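PDB 4DNA: probable glutathione reductase, which probably catalyses the NADPH-dependent reduction of glutathione disulfide to glutathione, working as a homodimer with one FAD per subunit. Local coordinates for residues D7-G12 and T113-A118; P120-L125 and T131-R136; A321-E326 and N332-D337. One frame throughout, in Å; residues are numbered along the deposited sequence.

Contact 1: residues D7-G12 and T113-A118. With FAD (flavin-adenine dinucleotide), chain C.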
# COMPACT_ATOMS: atom_id res chain seq x y z
N ASP A 7 -19.74 33.75 19.64
CA ASP A 7 -20.79 32.78 19.39
C ASP A 7 -20.29 31.43 19.88
O ASP A 7 -21.07 30.62 20.38
CB ASP A 7 -21.16 32.73 17.91
CG ASP A 7 -21.78 34.02 17.42
OD1 ASP A 7 -22.98 34.27 17.72
OD2 ASP A 7 -21.08 34.80 16.74
N LEU A 8 -18.98 31.21 19.74
CA LEU A 8 -18.40 29.90 20.00
C LEU A 8 -16.98 29.96 20.55
O LEU A 8 -16.05 30.26 19.81
CB LEU A 8 -18.40 29.05 18.73
CG LEU A 8 -17.72 27.69 18.92
CD1 LEU A 8 -18.64 26.70 19.62
CD2 LEU A 8 -17.26 27.13 17.59
N PHE A 9 -16.81 29.65 21.83
CA PHE A 9 -15.48 29.42 22.38
C PHE A 9 -15.11 27.95 22.29
O PHE A 9 -15.91 27.08 22.62
CB PHE A 9 -15.35 29.93 23.82
CG PHE A 9 -13.93 30.16 24.24
CD1 PHE A 9 -13.12 29.10 24.64
CD2 PHE A 9 -13.39 31.44 24.22
CE1 PHE A 9 -11.80 29.31 25.02
CE2 PHE A 9 -12.08 31.65 24.60
CZ PHE A 9 -11.28 30.59 25.00
N VAL A 10 -13.88 27.69 21.84
CA VAL A 10 -13.32 26.35 21.70
C VAL A 10 -12.13 26.23 22.65
O VAL A 10 -11.14 26.94 22.50
CB VAL A 10 -12.83 26.09 20.26
CG1 VAL A 10 -12.08 24.78 20.16
CG2 VAL A 10 -13.97 26.11 19.27
N ILE A 11 -12.22 25.34 23.64
CA ILE A 11 -11.09 25.11 24.53
C ILE A 11 -10.27 23.93 24.03
O ILE A 11 -10.75 22.79 24.05
CB ILE A 11 -11.52 24.83 25.98
CG1 ILE A 11 -12.53 25.86 26.47
CG2 ILE A 11 -10.30 24.83 26.88
CD1 ILE A 11 -13.14 25.52 27.82
N GLY A 12 -9.04 24.20 23.61
CA GLY A 12 -8.12 23.16 23.16
C GLY A 12 -7.81 23.26 21.68
O GLY A 12 -8.72 23.25 20.87
N THR A 113 -3.12 30.67 25.72
CA THR A 113 -3.47 30.70 27.12
C THR A 113 -4.18 29.39 27.43
O THR A 113 -4.79 28.79 26.55
CB THR A 113 -4.39 31.90 27.47
OG1 THR A 113 -4.91 31.76 28.79
CG2 THR A 113 -5.56 32.00 26.51
N ARG A 114 -4.08 28.94 28.67
CA ARG A 114 -4.97 27.90 29.17
C ARG A 114 -6.33 28.58 29.43
O ARG A 114 -6.37 29.76 29.82
CB ARG A 114 -4.39 27.26 30.43
CG ARG A 114 -5.28 26.22 31.09
CD ARG A 114 -4.72 25.78 32.44
NE ARG A 114 -5.70 24.99 33.18
CZ ARG A 114 -5.93 23.69 32.98
NH1 ARG A 114 -5.26 23.02 32.06
NH2 ARG A 114 -6.85 23.07 33.70
N ALA A 115 -7.42 27.86 29.19
CA ALA A 115 -8.77 28.36 29.48
C ALA A 115 -9.51 27.45 30.47
O ALA A 115 -9.43 26.21 30.37
CB ALA A 115 -9.57 28.52 28.20
N GLU A 116 -10.20 28.06 31.43
CA GLU A 116 -11.04 27.32 32.36
C GLU A 116 -12.46 27.84 32.33
O GLU A 116 -12.76 28.87 31.71
CB GLU A 116 -10.49 27.39 33.78
CG GLU A 116 -9.61 26.21 34.15
CD GLU A 116 -8.83 26.45 35.44
OE1 GLU A 116 -9.44 26.87 36.45
OE2 GLU A 116 -7.59 26.22 35.42
N LEU A 117 -13.34 27.12 33.02
CA LEU A 117 -14.75 27.43 33.00
C LEU A 117 -15.22 28.12 34.26
O LEU A 117 -15.05 27.59 35.36
CB LEU A 117 -15.56 26.16 32.77
CG LEU A 117 -15.63 25.74 31.31
CD1 LEU A 117 -15.97 24.26 31.18
CD2 LEU A 117 -16.65 26.59 30.57
N ALA A 118 -15.79 29.31 34.06
CA ALA A 118 -16.53 30.04 35.09
C ALA A 118 -17.96 29.48 35.21
O ALA A 118 -18.15 28.37 35.75
CB ALA A 118 -16.56 31.52 34.76
PA FAD C . -5.48 16.88 21.26
O1A FAD C . -5.06 15.96 22.39
O2A FAD C . -4.96 16.71 19.84
O5B FAD C . -5.17 18.40 21.68
C5B FAD C . -6.04 19.16 22.53
C4B FAD C . -5.25 20.40 22.92
O4B FAD C . -5.85 21.12 24.00
C3B FAD C . -3.86 20.00 23.36
O3B FAD C . -2.91 20.66 22.51
C2B FAD C . -3.78 20.44 24.81
O2B FAD C . -2.47 20.90 25.15
C1B FAD C . -4.82 21.55 24.89
N9A FAD C . -5.43 21.72 26.24
C8A FAD C . -5.62 20.73 27.13
N7A FAD C . -6.22 21.17 28.26
C5A FAD C . -6.43 22.48 28.09
C6A FAD C . -7.04 23.54 28.91
N6A FAD C . -7.50 23.20 30.14
N1A FAD C . -7.09 24.80 28.40
C2A FAD C . -6.60 25.08 27.17
N3A FAD C . -6.03 24.15 26.36
C4A FAD C . -5.92 22.85 26.76
N1 FAD C . -4.12 8.80 16.15
C2 FAD C . -4.24 8.33 14.89
O2 FAD C . -5.34 8.42 14.30
N3 FAD C . -3.20 7.75 14.25
C4 FAD C . -1.99 7.60 14.81
O4 FAD C . -1.05 7.06 14.17
C4X FAD C . -1.78 8.09 16.19
N5 FAD C . -0.59 7.99 16.82
C5X FAD C . -0.45 8.46 18.09
C6 FAD C . 0.78 8.35 18.74
C7 FAD C . 0.94 8.82 20.05
C7M FAD C . 2.29 8.68 20.71
C8 FAD C . -0.21 9.47 20.75
C8M FAD C . -0.10 10.01 22.15
C9 FAD C . -1.44 9.58 20.11
C9A FAD C . -1.60 9.10 18.81
N10 FAD C . -2.85 9.22 18.16
C10 FAD C . -2.96 8.72 16.85
C1' FAD C . -3.98 9.84 18.87
C2' FAD C . -4.24 11.28 18.45
O2' FAD C . -3.05 12.05 18.61
C3' FAD C . -5.40 11.87 19.26
O3' FAD C . -6.49 10.94 19.21
C4' FAD C . -5.88 13.22 18.72
O4' FAD C . -4.85 14.20 18.91
C5' FAD C . -7.14 13.68 19.44
O5' FAD C . -7.13 15.10 19.51
P FAD C . -8.09 15.96 20.49
O1P FAD C . -9.01 16.83 19.65
O2P FAD C . -8.67 15.06 21.56
O3P FAD C . -7.08 16.98 21.21
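N1A of the FAD adenine is met from several sides. Ala115 N donates a nearly straight hydrogen bond to FAD N1A, 3.2 Å long with an N-H...N angle of 167°. Ile11 CG2 lies 3.6 Å from the same N1A, and Arg114 CG also packs on it. This is the adenine end of a Rossmann-type dinucleotide fold. Segment 7-12 supplies its first strand and Gly12, which lines the FAD pocket and is probably the first glycine of a GxGxxG motif. Gly12 CA comes within 3.2 Å of FAD O4B.

Arg114 runs out extended from the backbone, CG anti to the backbone N (chi1 177°). This carries the guanidinium beside the adenine, and FAD N6A sits above one face, offset toward the rim. Arg114 NE points in plane at Glu116 OE2, a salt bridge of 3.2 Å and 172° that uses the anti lone pair. NH1 pairs with Glu36, and NH2 bonds to the carbonyl of Gly272. Substituting an alanine here would probably leave Glu36 and Glu116 without their shared guanidinium mate and strip the cover from the adenine amino group.

No hydrogen bond joins the two segments directly, so apolar contacts hold them together. Ala115 CB is the common point. Ile11 CG2 touches Ala115 CB at 4.0 Å, and Phe9 CE1 meets the same Ala115 CB obliquely, also at 4.0 Å. Further along, the end of Leu117 swings in, and Leu117 CG meets Ile11 CD1 at 4.3 Å.

Contact 2: residues P120-L125 and T131-R136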
# COMPACT_ATOMS: atom_id res chain seq x y z
N PRO A 120 -21.76 28.59 33.00
CA PRO A 120 -21.96 27.62 31.93
C PRO A 120 -21.95 28.26 30.52
O PRO A 120 -22.13 27.56 29.53
CB PRO A 120 -23.34 27.02 32.25
CG PRO A 120 -23.91 27.85 33.38
CD PRO A 120 -23.05 29.07 33.53
N ASN A 121 -21.76 29.58 30.47
CA ASN A 121 -21.58 30.31 29.20
C ASN A 121 -20.39 31.26 29.31
O ASN A 121 -20.21 32.11 28.44
CB ASN A 121 -22.82 31.12 28.83
CG ASN A 121 -24.08 30.59 29.47
OD1 ASN A 121 -24.24 30.62 30.70
ND2 ASN A 121 -25.01 30.12 28.64
N THR A 122 -19.60 31.10 30.36
CA THR A 122 -18.49 32.00 30.68
C THR A 122 -17.16 31.26 30.83
O THR A 122 -17.06 30.28 31.56
CB THR A 122 -18.77 32.76 31.99
OG1 THR A 122 -20.15 33.13 32.06
CG2 THR A 122 -17.91 34.00 32.08
N VAL A 123 -16.14 31.74 30.13
CA VAL A 123 -14.84 31.09 30.11
C VAL A 123 -13.79 32.05 30.65
O VAL A 123 -13.71 33.19 30.19
CB VAL A 123 -14.42 30.69 28.67
CG1 VAL A 123 -13.17 29.82 28.70
CG2 VAL A 123 -15.55 29.97 27.94
N LYS A 124 -12.99 31.59 31.61
CA LYS A 124 -11.85 32.40 32.09
C LYS A 124 -10.54 32.03 31.40
O LYS A 124 -10.29 30.85 31.10
CB LYS A 124 -11.71 32.39 33.63
CG LYS A 124 -11.35 31.05 34.27
CD LYS A 124 -11.20 31.21 35.78
CE LYS A 124 -11.12 29.86 36.49
NZ LYS A 124 -11.18 30.02 37.98
N LEU A 125 -9.73 33.04 31.15
CA LEU A 125 -8.48 32.90 30.42
C LEU A 125 -7.32 33.27 31.33
O LEU A 125 -7.09 34.45 31.59
CB LEU A 125 -8.48 33.85 29.21
CG LEU A 125 -9.73 33.94 28.34
CD1 LEU A 125 -9.88 35.33 27.70
CD2 LEU A 125 -9.73 32.84 27.29
N THR A 131 -12.09 37.24 31.84
CA THR A 131 -13.34 36.47 31.89
C THR A 131 -14.12 36.74 30.60
O THR A 131 -14.37 37.91 30.25
CB THR A 131 -14.18 36.92 33.11
OG1 THR A 131 -13.62 36.36 34.30
CG2 THR A 131 -15.65 36.51 32.98
N VAL A 132 -14.54 35.68 29.91
CA VAL A 132 -15.19 35.83 28.61
C VAL A 132 -16.47 34.99 28.46
O VAL A 132 -16.56 33.87 28.98
CB VAL A 132 -14.18 35.53 27.48
CG1 VAL A 132 -14.80 34.70 26.36
CG2 VAL A 132 -13.56 36.82 26.95
N THR A 133 -17.46 35.52 27.74
CA THR A 133 -18.72 34.81 27.51
C THR A 133 -18.87 34.32 26.07
O THR A 133 -18.53 35.03 25.11
CB THR A 133 -19.94 35.67 27.87
OG1 THR A 133 -19.95 36.85 27.06
CG2 THR A 133 -19.93 36.07 29.35
N ALA A 134 -19.38 33.09 25.92
CA ALA A 134 -19.75 32.53 24.62
C ALA A 134 -21.13 31.88 24.70
O ALA A 134 -21.56 31.48 25.79
CB ALA A 134 -18.71 31.53 24.15
N GLU A 135 -21.80 31.79 23.55
CA GLU A 135 -23.11 31.14 23.45
C GLU A 135 -23.01 29.61 23.46
O GLU A 135 -23.72 28.93 24.21
CB GLU A 135 -23.86 31.63 22.19
CG GLU A 135 -25.29 31.09 22.07
CD GLU A 135 -26.06 31.69 20.90
OE1 GLU A 135 -25.62 31.53 19.74
OE2 GLU A 135 -27.12 32.31 21.16
N ARG A 136 -22.07 29.09 22.68
CA ARG A 136 -21.80 27.68 22.64
C ARG A 136 -20.37 27.49 23.01
O ARG A 136 -19.55 28.32 22.70
CB ARG A 136 -22.00 27.17 21.24
CG ARG A 136 -23.43 27.25 20.77
CD ARG A 136 -24.30 26.29 21.53
NE ARG A 136 -25.71 26.47 21.22
CZ ARG A 136 -26.53 27.24 21.92
NH1 ARG A 136 -27.79 27.36 21.58
NH2 ARG A 136 -26.07 27.90 22.97
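Thr122 and Thr133 lie side by side and point the same way, as a non-hydrogen-bonded pair of two antiparallel strands. Their methyls, Thr122 CG2 and Thr133 CG2, are 4.0 Å apart. Thr131 crosses Thr122 obliquely on the same face, with Thr131 CG2 3.5 Å from Thr122 CG2. In Thr122 the methyl is anti to the backbone N, with OG1 beside that N (chi1 -39°). Thr122 CG2 therefore faces the neighbouring strand and also lies 3.4 Å from Val132 O.

Lys124 starts on this threonine face too, but its chain leads away to a long, weak ion pair with Glu116. Val123 and Val132 point to the other face. There Leu125 leans across, and Leu125 CD1 meets Val132 CG2 at 4.0 Å. Val123, Leu125 and Ala134 all reach Phe9 of strand 6-11, so this face is turned to the parallel sheet.

The backbone fixes this register. Val123 and Val132 form a hydrogen-bonded pair, each N donating to the other's carbonyl oxygen. Ala134 N adds a bond of 2.8 Å to Asn121 O. Asn121 CB rests 3.3 Å from Ala134 O where the pairing ends. Beyond it the chain turns a corner, and Arg136 reaches Glu328 of helix 314-329 in a salt bridge.

With strand 115-117 on the far side of strand 122-125, this hairpin completes a three-stranded antiparallel beta meander, a regular element of the FAD domain in the glutathione reductase family.

Contact 3: residues A321-E326 and N332-D337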
# COMPACT_ATOMS: atom_id res chain seq x y z
N ALA A 321 -16.07 16.61 15.09
CA ALA A 321 -16.09 18.06 14.99
C ALA A 321 -16.91 18.57 13.81
O ALA A 321 -17.52 19.64 13.88
CB ALA A 321 -14.67 18.59 14.91
N MSE A 322 -16.92 17.80 12.73
CA MSE A 322 -17.73 18.12 11.57
C MSE A 322 -19.15 17.82 11.91
O MSE A 322 -20.02 18.65 11.71
CB MSE A 322 -17.32 17.29 10.37
CG MSE A 322 -15.89 17.63 9.98
SE MSE A 322 -15.49 16.78 8.25
CE MSE A 322 -15.79 14.86 8.70
N CYS A 323 -19.40 16.64 12.46
CA CYS A 323 -20.73 16.32 12.94
C CYS A 323 -21.27 17.36 13.91
O CYS A 323 -22.46 17.65 13.90
CB CYS A 323 -20.79 14.92 13.53
SG CYS A 323 -20.73 13.72 12.19
N PHE A 324 -20.38 17.94 14.72
CA PHE A 324 -20.78 19.05 15.58
C PHE A 324 -21.22 20.29 14.77
O PHE A 324 -22.31 20.80 14.98
CB PHE A 324 -19.69 19.43 16.58
CG PHE A 324 -19.83 20.84 17.09
CD1 PHE A 324 -20.86 21.18 17.95
CD2 PHE A 324 -18.97 21.84 16.64
CE1 PHE A 324 -21.01 22.48 18.39
CE2 PHE A 324 -19.12 23.15 17.08
CZ PHE A 324 -20.14 23.47 17.95
N ILE A 325 -20.36 20.78 13.87
CA ILE A 325 -20.70 21.94 13.04
C ILE A 325 -22.06 21.73 12.37
O ILE A 325 -22.92 22.61 12.38
CB ILE A 325 -19.59 22.27 12.02
CG1 ILE A 325 -18.87 23.56 12.41
CG2 ILE A 325 -20.17 22.46 10.61
CD1 ILE A 325 -17.92 23.43 13.59
N GLU A 326 -22.24 20.54 11.81
CA GLU A 326 -23.49 20.14 11.17
C GLU A 326 -24.64 20.23 12.18
O GLU A 326 -25.52 21.07 12.02
CB GLU A 326 -23.35 18.72 10.60
CG GLU A 326 -24.07 18.46 9.27
CD GLU A 326 -23.42 19.14 8.07
OE1 GLU A 326 -22.19 19.33 8.07
OE2 GLU A 326 -24.15 19.48 7.11
N ASN A 332 -28.77 19.97 10.84
CA ASN A 332 -28.69 18.66 10.23
C ASN A 332 -28.18 17.70 11.32
O ASN A 332 -26.97 17.46 11.43
CB ASN A 332 -27.74 18.78 9.02
CG ASN A 332 -27.40 17.44 8.38
OD1 ASN A 332 -27.92 16.39 8.75
ND2 ASN A 332 -26.50 17.49 7.40
N PRO A 333 -29.05 17.13 12.12
CA PRO A 333 -28.53 16.35 13.24
C PRO A 333 -28.11 14.99 12.78
O PRO A 333 -28.91 14.20 12.31
CB PRO A 333 -29.73 16.24 14.17
CG PRO A 333 -30.66 17.32 13.76
CD PRO A 333 -30.47 17.44 12.28
N THR A 334 -26.83 14.71 12.95
CA THR A 334 -26.27 13.46 12.53
C THR A 334 -25.23 13.08 13.56
O THR A 334 -24.65 13.94 14.19
CB THR A 334 -25.62 13.60 11.16
OG1 THR A 334 -24.85 14.79 11.15
CG2 THR A 334 -26.68 13.75 10.11
N SER A 335 -24.97 11.76 13.68
CA SER A 335 -24.06 11.32 14.72
C SER A 335 -22.81 10.70 14.14
O SER A 335 -22.87 9.92 13.21
CB SER A 335 -24.74 10.31 15.62
OG SER A 335 -23.84 9.83 16.60
N PRO A 336 -21.70 11.09 14.76
CA PRO A 336 -20.41 10.53 14.39
C PRO A 336 -20.34 9.05 14.69
O PRO A 336 -19.73 8.28 13.97
CB PRO A 336 -19.44 11.29 15.27
CG PRO A 336 -20.24 11.77 16.42
CD PRO A 336 -21.70 11.56 16.15
N ASP A 337 -20.97 8.64 15.78
CA ASP A 337 -20.67 7.33 16.31
C ASP A 337 -20.82 6.36 15.17
O ASP A 337 -21.74 6.46 14.37
CB ASP A 337 -21.63 6.97 17.43
CG ASP A 337 -21.89 5.50 17.51
OD1 ASP A 337 -21.01 4.78 18.03
OD2 ASP A 337 -22.96 5.06 17.06
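The loop that leaves helix 314-329 folds back along the helix, and an ST turn closes the returning segment. Glu326 and Cys323 stand about one turn apart on the helix and face residues 332-336.

The polar link is at Glu326. Asn332 ND2 donates to Glu326 OE2 at 3.1 Å, with a bent N-H...O angle of 142°. The amide meets the anti side of that oxygen from somewhat out of the carboxylate plane. The carboxylate and amide planes stand 86° apart, so the two groups cross rather than lie flat together. Glu326 is bent at chi2 (72°), which folds its chain back against the asparagine. Asn332 CB consequently rests 3.7 Å from Glu326 CG. Thr334 stands nearby, with Thr334 OG1 4.2 Å from Glu326 CG and weakly bonded to Asn332 O.

Cys323 makes the packing half. Cys323 SG lies 3.8 Å from Pro336 N and also touches Pro336 CB. Cys323 CB lies 4.0 Å from Thr334 O. Pro336 also packs on His319 and Glu320 of the same helix. Ser335 turns away from the helix. Ser335 OG accepts from Asp337 N at 3.2 Å, forming the ST turn, and is also hydrogen-bonded to Ala292 O.

Other faces of the helix serve other parts of the fold. Phe324 meets Tyr302 edge to face, and Met322, a selenomethionine in this crystal, packs on Tyr450 of the second subunit.

Cys323 acts here as a packing residue and is distinct from the Cys43-Cys48 disulfide. One bent hydrogen bond to a probably charged carboxylate, joined to van der Waals packing of a thiol on a proline, implies a modest hold at the surface.

How the contacts relate
The contacts follow one another along the chain without overlap. Contacts 1 and 2 are neighbours, with centres about 7 Å apart. Strands 115-117 and 122-125 lie side by side in the antiparallel sheet, with a probable hydrogen bond from Lys124 N to Glu116 O. A second probable bond, from Arg136 N to Asp7 O, ties the end of the hairpin to the first parallel strand. Contact 3 lies about 21 Å from contact 1 and 23 Å from contact 2, centre to centre. It reaches contact 1 through Phe324, which packs on Leu8. Thus the meander and helix 314-329 both pack against the parallel sheet that holds strand 6-11, within the FAD-binding part of the chain.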